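Local coordinates for protein beta-ketoacyl synthase (Burkholderia phymatum, PDB 4EWG) that probably acts as a 3-oxoacyl-[acyl-carrier-protein] synthase, condensing an acyl group with malonyl-ACP in fatty acid chain elongation, at residues P144-T147 with A148-S152; A167-S170 with G171-A174; Q275-A278 with S279-A282. One frame throughout, in Å; residues are numbered along the deposited sequence.

Contact 1 of 3, residues P144-T147 with A148-S152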
# COMPACT_ATOMS: atom_id res chain seq x y z
N PRO A 144 2.13 -3.88 -6.78
CA PRO A 144 2.55 -3.30 -5.50
C PRO A 144 2.26 -4.22 -4.32
O PRO A 144 3.06 -4.34 -3.40
CB PRO A 144 1.68 -2.05 -5.44
CG PRO A 144 1.58 -1.66 -6.89
CD PRO A 144 1.33 -2.94 -7.58
N HIS A 145 1.09 -4.83 -4.36
CA HIS A 145 0.60 -5.64 -3.26
C HIS A 145 0.79 -7.13 -3.48
O HIS A 145 0.07 -7.92 -2.91
CB HIS A 145 -0.86 -5.30 -2.94
CG HIS A 145 -1.81 -5.38 -4.13
ND1 HIS A 145 -1.48 -4.93 -5.35
CD2 HIS A 145 -3.10 -5.86 -4.22
CE1 HIS A 145 -2.54 -5.11 -6.20
NE2 HIS A 145 -3.52 -5.69 -5.52
N THR A 146 1.81 -7.52 -4.28
CA THR A 146 2.10 -8.92 -4.56
C THR A 146 2.36 -9.73 -3.28
O THR A 146 1.83 -10.85 -3.12
CB THR A 146 3.26 -9.09 -5.56
OG1 THR A 146 3.33 -10.46 -5.98
CG2 THR A 146 4.61 -8.63 -4.98
N THR A 147 3.15 -9.17 -2.36
CA THR A 147 3.44 -9.88 -1.14
C THR A 147 2.11 -10.11 -0.35
O THR A 147 1.81 -11.23 0.01
CB THR A 147 4.47 -9.15 -0.27
OG1 THR A 147 4.03 -7.83 -0.00
CG2 THR A 147 5.83 -9.13 -0.94
N ALA A 148 1.32 -9.05 -0.15
CA ALA A 148 0.14 -9.12 0.72
C ALA A 148 -0.90 -10.10 0.17
O ALA A 148 -1.48 -10.90 0.94
CB ALA A 148 -0.52 -7.73 0.88
N VAL A 149 -1.15 -10.00 -1.13
CA VAL A 149 -2.11 -10.85 -1.76
C VAL A 149 -1.62 -12.33 -1.77
O VAL A 149 -2.38 -13.23 -1.46
CB VAL A 149 -2.43 -10.37 -3.18
CG1 VAL A 149 -3.23 -11.42 -3.96
CG2 VAL A 149 -3.21 -9.05 -3.11
N ASN A 150 -0.35 -12.57 -2.06
CA ASN A 150 0.17 -13.94 -2.11
C ASN A 150 0.14 -14.64 -0.74
O ASN A 150 -0.24 -15.78 -0.65
CB ASN A 150 1.58 -14.00 -2.70
CG ASN A 150 1.56 -14.12 -4.20
OD1 ASN A 150 0.86 -14.98 -4.73
ND2 ASN A 150 2.29 -13.22 -4.90
N VAL A 151 0.48 -13.91 0.30
CA VAL A 151 0.38 -14.42 1.64
C VAL A 151 -1.08 -14.72 1.99
O VAL A 151 -1.39 -15.82 2.47
CB VAL A 151 0.92 -13.40 2.66
CG1 VAL A 151 0.57 -13.83 4.06
CG2 VAL A 151 2.42 -13.19 2.46
N SER A 152 -1.97 -13.76 1.75
CA SER A 152 -3.40 -13.92 2.09
C SER A 152 -4.05 -15.10 1.36
O SER A 152 -4.73 -15.91 1.98
CB SER A 152 -4.20 -12.68 1.78
OG SER A 152 -5.53 -12.82 2.27

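Contact 2 of 3, residues A167-S170 with G171-A174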
# COMPACT_ATOMS: atom_id res chain seq x y z
N ALA A 167 8.26 1.20 0.51
CA ALA A 167 9.70 1.00 0.49
C ALA A 167 10.17 0.51 1.86
O ALA A 167 9.64 -0.50 2.38
CB ALA A 167 10.39 2.29 0.08
N CYS A 168 11.13 1.22 2.44
CA CYS A 168 11.74 0.87 3.70
C CYS A 168 10.78 0.80 4.90
O CYS A 168 11.09 0.16 5.89
CB CYS A 168 12.79 1.96 4.10
SG CYS A 168 13.64 2.82 2.78
N ALA A 169 9.66 1.49 4.81
CA ALA A 169 8.68 1.55 5.92
C ALA A 169 7.63 0.43 5.81
O ALA A 169 6.68 0.40 6.57
CB ALA A 169 8.00 2.91 5.93
N SER A 170 7.82 -0.51 4.88
CA SER A 170 6.74 -1.47 4.52
C SER A 170 6.39 -2.37 5.72
O SER A 170 5.20 -2.58 6.08
CB SER A 170 7.20 -2.33 3.33
OG SER A 170 7.22 -1.61 2.12
N GLY A 171 7.44 -2.89 6.33
CA GLY A 171 7.30 -3.86 7.39
C GLY A 171 6.82 -3.25 8.68
O GLY A 171 6.04 -3.89 9.42
N SER A 172 7.28 -2.04 8.96
CA SER A 172 6.88 -1.34 10.19
C SER A 172 5.48 -0.77 10.07
O SER A 172 4.72 -0.82 11.03
CB SER A 172 7.88 -0.25 10.57
OG SER A 172 8.19 0.60 9.46
N GLN A 173 5.11 -0.23 8.92
CA GLN A 173 3.72 0.17 8.72
C GLN A 173 2.78 -1.04 8.77
O GLN A 173 1.65 -0.94 9.26
CB GLN A 173 3.52 0.95 7.42
CG GLN A 173 4.09 2.38 7.48
CD GLN A 173 3.57 3.29 6.37
OE1 GLN A 173 3.50 2.89 5.21
NE2 GLN A 173 3.18 4.49 6.73
N ALA A 174 3.24 -2.19 8.27
CA ALA A 174 2.43 -3.39 8.32
C ALA A 174 2.14 -3.70 9.77
O ALA A 174 0.99 -3.88 10.14
CB ALA A 174 3.10 -4.57 7.60
O HOH W 1 10.40 -2.40 6.27

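Contact 3 of 3, residues Q275-A278 with S279-A282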
# COMPACT_ATOMS: atom_id res chain seq x y z
N GLN A 275 16.47 13.28 1.70
CA GLN A 275 17.11 13.87 2.88
C GLN A 275 16.14 13.89 4.09
O GLN A 275 15.09 14.50 4.02
CB GLN A 275 17.61 15.30 2.60
CG GLN A 275 18.55 15.47 1.38
CD GLN A 275 19.11 16.89 1.27
OE1 GLN A 275 18.89 17.72 2.14
NE2 GLN A 275 19.85 17.18 0.17
N PRO A 276 16.50 13.24 5.20
CA PRO A 276 15.62 13.20 6.38
C PRO A 276 15.66 14.46 7.24
O PRO A 276 16.71 15.07 7.37
CB PRO A 276 16.15 11.99 7.15
CG PRO A 276 17.56 11.89 6.78
CD PRO A 276 17.71 12.43 5.39
N THR A 277 14.54 14.81 7.87
CA THR A 277 14.46 15.93 8.80
C THR A 277 14.30 15.45 10.27
O THR A 277 13.26 14.88 10.67
CB THR A 277 13.24 16.84 8.49
OG1 THR A 277 13.30 17.25 7.12
CG2 THR A 277 13.25 18.07 9.41
N ALA A 278 15.32 15.72 11.08
CA ALA A 278 15.38 15.24 12.47
C ALA A 278 14.15 15.55 13.34
O ALA A 278 13.74 14.70 14.15
CB ALA A 278 16.65 15.76 13.14
N SER A 279 13.55 16.73 13.20
CA SER A 279 12.48 17.11 14.13
C SER A 279 11.24 16.21 13.99
O SER A 279 10.67 15.72 15.01
CB SER A 279 12.10 18.57 14.01
OG SER A 279 11.69 18.86 12.69
N THR A 280 10.86 15.94 12.75
CA THR A 280 9.71 15.10 12.47
C THR A 280 9.99 13.63 12.71
O THR A 280 9.07 12.88 13.03
CB THR A 280 9.15 15.34 11.05
OG1 THR A 280 10.24 15.65 10.17
CG2 THR A 280 8.18 16.53 11.04
N MET A 281 11.26 13.22 12.57
CA MET A 281 11.68 11.87 12.98
C MET A 281 11.48 11.71 14.49
O MET A 281 10.91 10.72 14.95
CB MET A 281 13.15 11.60 12.60
CG MET A 281 13.40 11.54 11.09
SD MET A 281 15.13 11.82 10.62
CE MET A 281 15.84 10.19 10.85
N ALA A 282 11.91 12.71 15.27
CA ALA A 282 11.68 12.73 16.73
C ALA A 282 10.19 12.65 17.02
O ALA A 282 9.75 11.89 17.86
CB ALA A 282 12.31 13.98 17.39

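Contact 1 of 3, residues P144-T147 with A148-S152
His145 and Val149, one turn apart, run alongside each other in the same direction. The methyl CG2 of Val149 comes in obliquely and lies nearest to the ring carbon CD2 of His145, 3.4 Å away. Rotation of the histidine CG between the backbone N and the carbonyl carbon (chi1 54°) places the imidazole alongside the valine side chain, and CG2, next to the Val149 backbone N, is the branch turned to it. Val149 N donates to His145 O at 3.0 Å.

Thr146 and Asn150 pair differently, their side chains crossing at a slant. The amide of Asn150 folds back over the first turn, where its ND2 makes a weak bond of 3.0 Å to Thr146 O, the same oxygen that accepts the Asn150 backbone N. The polar ends have stronger partners elsewhere: Thr146 OG1 with Val140 O and Ser78, Asn150 OD1 with Ser73. On a third side, CG2 of Val151 rests 3.2 Å from Thr147 O, and the side chains of Thr147 and Val151 both touch Ala81 of helix 76-92. Met273 of the second subunit packs on Val149 and Asn150. Taken together, these i to i+4 pairs form a buried helix N-terminus, with His145 at the N-cap of helix 146-154, inside the thiolase-type fold of ketoacyl synthases.

Contact 2 of 3, residues A167-S170 with G171-A174
With chi1 at 49°, Ser172 holds its hydroxyl back over the preceding turn, 3.3 Å between OG and Ala169 O; the bond is weak and unsettled, since Thr404 is the stronger partner of that hydroxyl. Gln173 turns CG opposite its carbonyl carbon (chi1 -73°), which lays the start of the chain along the same acceptor, CG 3.4 Å from Ala169 O, before the rest extends to reach Ser166 through OE1. Ala169 O is thus flanked by a hydroxyl and an aliphatic chain while it receives the Gln173 backbone N at 2.9 Å.

The Ser170 hydroxyl also turns back. Its OG donates to Ala167 O at 2.7 Å and accepts from Ser166 N; the Ser170 backbone N shares the Ala167 oxygen, so one residue grips a single carbonyl twice. A water accepts from Gly171 N and lies within bonding distance of Cys168 O. The Ala-Cys-Ala-Ser-Gly run here is consistent with the active-site cysteine motif of ketoacyl synthases.

Ala169, at the N-cap of helix 170-183, and Ser172 lie against strands 391-398 and 402-409, while Gln173 touches strand 402-409 and reaches across the dimer interface, its NE2 bonded to Ile161 O of the second subunit.

Contact 3 of 3, residues Q275-A278 with S279-A282
Two backbone bonds carry the polar side of the contact: Ala282 N to Ala278 O at 2.9 Å and Met281 N to Thr277 O at 3.2 Å. Thr277 holds the N-cap position of helix 278-291, yet its side chain makes no capping bond. Asp269, from the preceding loop, supplies polar partners instead, taking the Thr277 backbone N on one carboxylate oxygen and the hydroxyl of Thr280 on the other, and so ties the cap residue to the first turn.

Around these bonds the two threonine side chains cross, OG1 of Thr280 lying 3.6 Å from CB of Thr277. The Thr277 methyl, CG2, comes 3.7 Å from Ser279 OG, an apolar group meeting a hydroxyl on the solvent side, where Ser279 is exposed.

On the inner side the packing is made by Met281. Its chain runs back past Thr277, CG 3.4 Å from Thr277 O, and then bends at the last torsion (chi3 83°). The sulfur reaches Pro276 with SD 3.6 Å from CB, and CE follows on the same ring atom at 4.1 Å. Beyond them Met281 touches Ala315 and Ala319 of helix 310-324.

The division is clear: the Met281 thioether packs against both Pro276 and the neighbouring helix, the Ser279 hydroxyl lies toward solvent, and that of Thr280 is held by Asp269, whose carboxylate near the amino end of the helix would probably interact favourably with its dipole.

All three contacts lie at the amino ends of helices, but they differ in depth. Contacts 1 and 2 are buried and both meet the second subunit, their centres about 14 Å apart, whereas contact 3 is partly exposed and lies about 30 Å from contact 1, centre to centre. Contact 2 sits nearest the middle of the chain. Each holds a different helix: 146-154, 170-183 and 278-291. In the first, hydroxyl and amide groups are satisfied by residues around them; in the second, small side chains and a water serve backbone atoms; in the third, an outside carboxylate holds the Thr277 amide and the Thr280 hydroxyl, and a methionine supplies the apolar packing.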